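Local coordinates for protein CRISPR system Cmr subunit Cmr5 (PDB 2ZOP) that probably serves as a small all-helical, homotrimeric subunit of the Cmr ribonucleoprotein complex in CRISPR immunity against mobile genetic elements, at residues Tyr13-Val16 with Arg17-Ala20; Ala100-Trp103 with Phe104-Ala108. All coordinates share one frame; numbering follows the deposited sequence.

Contact 1 (Tyr13-Val16 with Arg17-Ala20); sequences YEKV and REAA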
loop_
_atom_site.group_PDB
_atom_site.type_symbol
_atom_site.label_atom_id
_atom_site.label_comp_id
_atom_site.label_asym_id
_atom_site.label_seq_id
_atom_site.Cartn_x
_atom_site.Cartn_y
_atom_site.Cartn_z
ATOM N N TYR A 13 3.100 27.860 -0.987
ATOM C CA TYR A 13 2.492 28.964 -0.269
ATOM C C TYR A 13 2.035 30.010 -1.283
ATOM O O TYR A 13 0.910 30.495 -1.220
ATOM C CB TYR A 13 3.527 29.555 0.697
ATOM C CG TYR A 13 3.108 30.806 1.432
ATOM C CD1 TYR A 13 1.818 30.948 1.943
ATOM C CD2 TYR A 13 4.034 31.815 1.694
ATOM C CE1 TYR A 13 1.462 32.058 2.697
ATOM C CE2 TYR A 13 3.692 32.930 2.452
ATOM C CZ TYR A 13 2.403 33.045 2.951
ATOM O OH TYR A 13 2.066 34.144 3.708
ATOM N N GLU A 14 2.897 30.337 -2.237
ATOM C CA GLU A 14 2.537 31.332 -3.239
ATOM C C GLU A 14 1.388 30.852 -4.132
ATOM O O GLU A 14 0.477 31.613 -4.451
ATOM C CB GLU A 14 3.746 31.688 -4.103
ATOM C CG GLU A 14 3.435 32.777 -5.109
ATOM C CD GLU A 14 4.651 33.235 -5.882
ATOM O OE1 GLU A 14 5.141 32.469 -6.738
ATOM O OE2 GLU A 14 5.118 34.366 -5.627
ATOM N N LYS A 15 1.429 29.589 -4.535
ATOM C CA LYS A 15 0.368 29.041 -5.376
ATOM C C LYS A 15 -0.985 29.102 -4.660
ATOM O O LYS A 15 -2.009 29.426 -5.265
ATOM C CB LYS A 15 0.692 27.594 -5.751
ATOM C CG LYS A 15 1.968 27.434 -6.569
ATOM C CD LYS A 15 1.805 28.098 -7.928
ATOM C CE LYS A 15 3.025 27.889 -8.810
ATOM N NZ LYS A 15 2.740 28.323 -10.205
ATOM N N VAL A 16 -0.992 28.804 -3.368
ATOM C CA VAL A 16 -2.237 28.827 -2.607
ATOM C C VAL A 16 -2.759 30.249 -2.380
ATOM O O VAL A 16 -3.970 30.493 -2.464
ATOM C CB VAL A 16 -2.075 28.104 -1.244
ATOM C CG1 VAL A 16 -3.361 28.218 -0.434
ATOM C CG2 VAL A 16 -1.749 26.625 -1.476
ATOM N N ARG A 17 -1.857 31.188 -2.100
ATOM C CA ARG A 17 -2.270 32.573 -1.887
ATOM C C ARG A 17 -2.921 33.087 -3.172
ATOM O O ARG A 17 -3.859 33.881 -3.128
ATOM C CB ARG A 17 -1.069 33.461 -1.508
ATOM C CG ARG A 17 -0.013 33.610 -2.599
ATOM C CD ARG A 17 1.220 34.422 -2.162
ATOM N NE ARG A 17 0.995 35.866 -2.097
ATOM C CZ ARG A 17 1.952 36.773 -2.297
ATOM N NH1 ARG A 17 3.190 36.378 -2.575
ATOM N NH2 ARG A 17 1.685 38.075 -2.224
ATOM N N GLU A 18 -2.429 32.619 -4.316
ATOM C CA GLU A 18 -2.987 33.036 -5.597
ATOM C C GLU A 18 -4.361 32.393 -5.844
ATOM O O GLU A 18 -5.291 33.068 -6.284
ATOM C CB GLU A 18 -2.007 32.703 -6.731
ATOM C CG GLU A 18 -0.764 33.596 -6.717
ATOM C CD GLU A 18 0.356 33.097 -7.624
ATOM O OE1 GLU A 18 1.390 33.790 -7.726
ATOM O OE2 GLU A 18 0.212 32.015 -8.229
ATOM N N ALA A 19 -4.499 31.103 -5.544
ATOM C CA ALA A 19 -5.788 30.424 -5.726
ATOM C C ALA A 19 -6.857 31.045 -4.810
ATOM O O ALA A 19 -8.044 31.064 -5.137
ATOM C CB ALA A 19 -5.649 28.933 -5.424
ATOM N N ALA A 20 -6.428 31.563 -3.666
ATOM C CA ALA A 20 -7.353 32.177 -2.718
ATOM C C ALA A 20 -8.051 33.408 -3.306
ATOM O O ALA A 20 -9.092 33.835 -2.808
ATOM C CB ALA A 20 -6.603 32.563 -1.439
#
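Arg-17 N donates to Tyr-13 O at 3.0 Å, a bond that continues the i to i+4 ladder into the last turn of helix 4-19. The next rungs are Glu-18 N on the carbonyl of Glu-14, whose oxygen is less certainly placed in the model, Ala-19 N to Lys-15 O at 3.0 Å, and Ala-20 N to Val-16 O at 2.9 Å, the last somewhat bent, with an N-H...O angle of 145°.

The charged side chains stay near one another without pairing. Glu-14 OE2 lies 4.1 Å from Arg-17 NH1, beyond a salt bridge, with carboxylate and guanidinium planes 36° apart. Glu-14 OE1 and Glu-18 OE1 are also 4.1 Å apart, like charges on neighbouring turns, their carboxylates nearly parallel (13°). Contact is made mainly through carbon: Glu-14 CG lies against the carboxylate oxygen Glu-18 OE1 at 3.5 Å, and Arg-17 CD packs on Glu-14 CA at 3.5 Å.

Val-16 is the buried residue of the group and faces Phe-104 and Leu-111 of helix 87-111. With no salt bridge between the side chains across this turn, the backbone hydrogen bonds are its main polar links; the two neighbouring glutamates probably repel weakly, and the nearby arginine could offset part of that charge.

Contact 2 (Ala100-Trp103 with Phe104-Ala108); sequences AAEW and FKRFA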
loop_
_atom_site.group_PDB
_atom_site.type_symbol
_atom_site.label_atom_id
_atom_site.label_comp_id
_atom_site.label_asym_id
_atom_site.label_seq_id
_atom_site.Cartn_x
_atom_site.Cartn_y
_atom_site.Cartn_z
ATOM N N ALA A 100 5.435 17.906 -1.293
ATOM C CA ALA A 100 4.915 19.143 -1.881
ATOM C C ALA A 100 3.401 19.210 -1.652
ATOM O O ALA A 100 2.861 20.249 -1.278
ATOM C CB ALA A 100 5.235 19.191 -3.385
ATOM N N ALA A 101 2.723 18.084 -1.857
ATOM C CA ALA A 101 1.280 18.007 -1.667
ATOM C C ALA A 101 0.882 18.378 -0.232
ATOM O O ALA A 101 -0.075 19.132 -0.013
ATOM C CB ALA A 101 0.790 16.601 -2.001
ATOM N N GLU A 102 1.606 17.850 0.752
ATOM C CA GLU A 102 1.295 18.176 2.141
ATOM C C GLU A 102 1.368 19.685 2.393
ATOM O O GLU A 102 0.583 20.224 3.174
ATOM C CB GLU A 102 2.247 17.445 3.095
ATOM C CG GLU A 102 2.037 15.939 3.146
ATOM C CD GLU A 102 0.686 15.557 3.731
ATOM O OE1 GLU A 102 0.451 14.348 3.942
ATOM O OE2 GLU A 102 -0.142 16.465 3.974
ATOM N N TRP A 103 2.306 20.370 1.745
ATOM C CA TRP A 103 2.416 21.815 1.931
ATOM C C TRP A 103 1.206 22.525 1.332
ATOM O O TRP A 103 0.670 23.452 1.929
ATOM C CB TRP A 103 3.719 22.350 1.317
ATOM C CG TRP A 103 4.919 21.996 2.142
ATOM C CD1 TRP A 103 5.999 21.269 1.743
ATOM C CD2 TRP A 103 5.136 22.312 3.529
ATOM N NE1 TRP A 103 6.873 21.104 2.791
ATOM C CE2 TRP A 103 6.371 21.732 3.900
ATOM C CE3 TRP A 103 4.407 23.023 4.492
ATOM C CZ2 TRP A 103 6.897 21.840 5.196
ATOM C CZ3 TRP A 103 4.927 23.134 5.784
ATOM C CH2 TRP A 103 6.165 22.542 6.123
ATOM N N PHE A 104 0.775 22.090 0.154
ATOM C CA PHE A 104 -0.401 22.682 -0.479
ATOM C C PHE A 104 -1.577 22.499 0.475
ATOM O O PHE A 104 -2.377 23.419 0.687
ATOM C CB PHE A 104 -0.709 21.976 -1.801
ATOM C CG PHE A 104 0.016 22.555 -2.981
ATOM C CD1 PHE A 104 -0.536 23.616 -3.702
ATOM C CD2 PHE A 104 1.248 22.052 -3.371
ATOM C CE1 PHE A 104 0.126 24.162 -4.790
ATOM C CE2 PHE A 104 1.924 22.593 -4.462
ATOM C CZ PHE A 104 1.360 23.652 -5.174
ATOM N N LYS A 105 -1.672 21.301 1.043
ATOM C CA LYS A 105 -2.738 20.981 1.985
ATOM C C LYS A 105 -2.708 21.900 3.202
ATOM O O LYS A 105 -3.722 22.488 3.581
ATOM C CB LYS A 105 -2.616 19.520 2.434
ATOM C CG LYS A 105 -3.590 19.130 3.540
ATOM C CD LYS A 105 -3.611 17.624 3.748
ATOM C CE LYS A 105 -4.494 17.247 4.931
ATOM N NZ LYS A 105 -3.887 17.729 6.216
ATOM N N ARG A 106 -1.538 22.014 3.814
ATOM C CA ARG A 106 -1.369 22.857 4.991
ATOM C C ARG A 106 -1.711 24.322 4.730
ATOM O O ARG A 106 -2.421 24.942 5.518
ATOM C CB ARG A 106 0.065 22.733 5.511
ATOM C CG ARG A 106 0.341 21.371 6.139
ATOM C CD ARG A 106 1.824 21.095 6.222
ATOM N NE ARG A 106 2.095 19.716 6.614
ATOM C CZ ARG A 106 3.268 19.118 6.452
ATOM N NH1 ARG A 106 4.277 19.783 5.903
ATOM N NH2 ARG A 106 3.426 17.850 6.817
ATOM N N PHE A 107 -1.205 24.880 3.635
ATOM C CA PHE A 107 -1.503 26.269 3.331
ATOM C C PHE A 107 -2.941 26.477 2.884
ATOM O O PHE A 107 -3.485 27.562 3.053
ATOM C CB PHE A 107 -0.506 26.824 2.307
ATOM C CG PHE A 107 0.821 27.181 2.915
ATOM C CD1 PHE A 107 0.908 28.212 3.850
ATOM C CD2 PHE A 107 1.961 26.438 2.629
ATOM C CE1 PHE A 107 2.110 28.491 4.498
ATOM C CE2 PHE A 107 3.171 26.709 3.275
ATOM C CZ PHE A 107 3.239 27.740 4.214
ATOM N N ALA A 108 -3.563 25.443 2.322
ATOM C CA ALA A 108 -4.964 25.558 1.912
ATOM C C ALA A 108 -5.830 25.635 3.173
ATOM O O ALA A 108 -6.809 26.384 3.222
ATOM C CB ALA A 108 -5.386 24.352 1.057
#
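Arg-106 is tied to both Glu-102 and Trp-103. Its backbone N donates to Glu-102 O at 2.8 Å, and Phe-107 N bonds to Trp-103 O at 2.9 Å with a nearly straight N-H...O angle of 173°; Phe-104 N to Ala-100 O and Lys-105 N to Ala-101 O belong to the same ladder of helix 87-111. The carboxylate of Glu-102 is engaged through OE1 in a salt bridge with Arg-40; Glu-102 OE2 meets the aliphatic CD of Lys-105 at 3.7 Å, the two side chains running alongside each other.

The guanidinium makes a cation-pi contact with Trp-103, Arg-106 CZ standing over the face of the six-membered ring, 9° off its normal. The two planes are 81° apart, so the group stands on the indole and reaches down with Arg-106 NH1, which is 3.4 Å from Trp-103 CH2. One of its own flat faces is covered by Glu-102 CB, 3.9 Å from Arg-106 CZ. An extended chain from CG to NE carries the arginine back one turn to this place.

Further out, Trp-103 CE3 and Phe-107 CE2 meet at 4.1 Å, and Phe-104 sets its edge against Ala-100 O, with Phe-104 CD2 at 3.2 Å.

Around the helix, Trp-103 rests on Ala-9 and Ala-12 of helix 4-19, Ala-101 and Glu-102 on Pro-36 of helix 25-42, while the buried Phe-104 touches Ala-12, Tyr-28, Leu-62, Leu-66 and Val-69 from helices 4-19, 25-42 and 57-69.

How the contacts relate
Both contacts are turns within single helices: contact 1 at the end of helix 4-19 and contact 2 in helix 87-111, the first and last helices of the chain. They come in series, and their centres are about 10 Å apart, yet the helices touch directly. Tyr-13 CD1 meets Phe-107 CD1 at 3.5 Å, the rings about 30° from parallel; Lys-15 CB packs on Phe-104 CE1 at 3.6 Å, and Val-16 CG1 reaches Ala-108 CA at 3.9 Å. The chain's beginning and end are thus brought together in one all-helical Cmr5 fold. No other subunit of the trimer touches either contact, which makes this packing internal to the monomer.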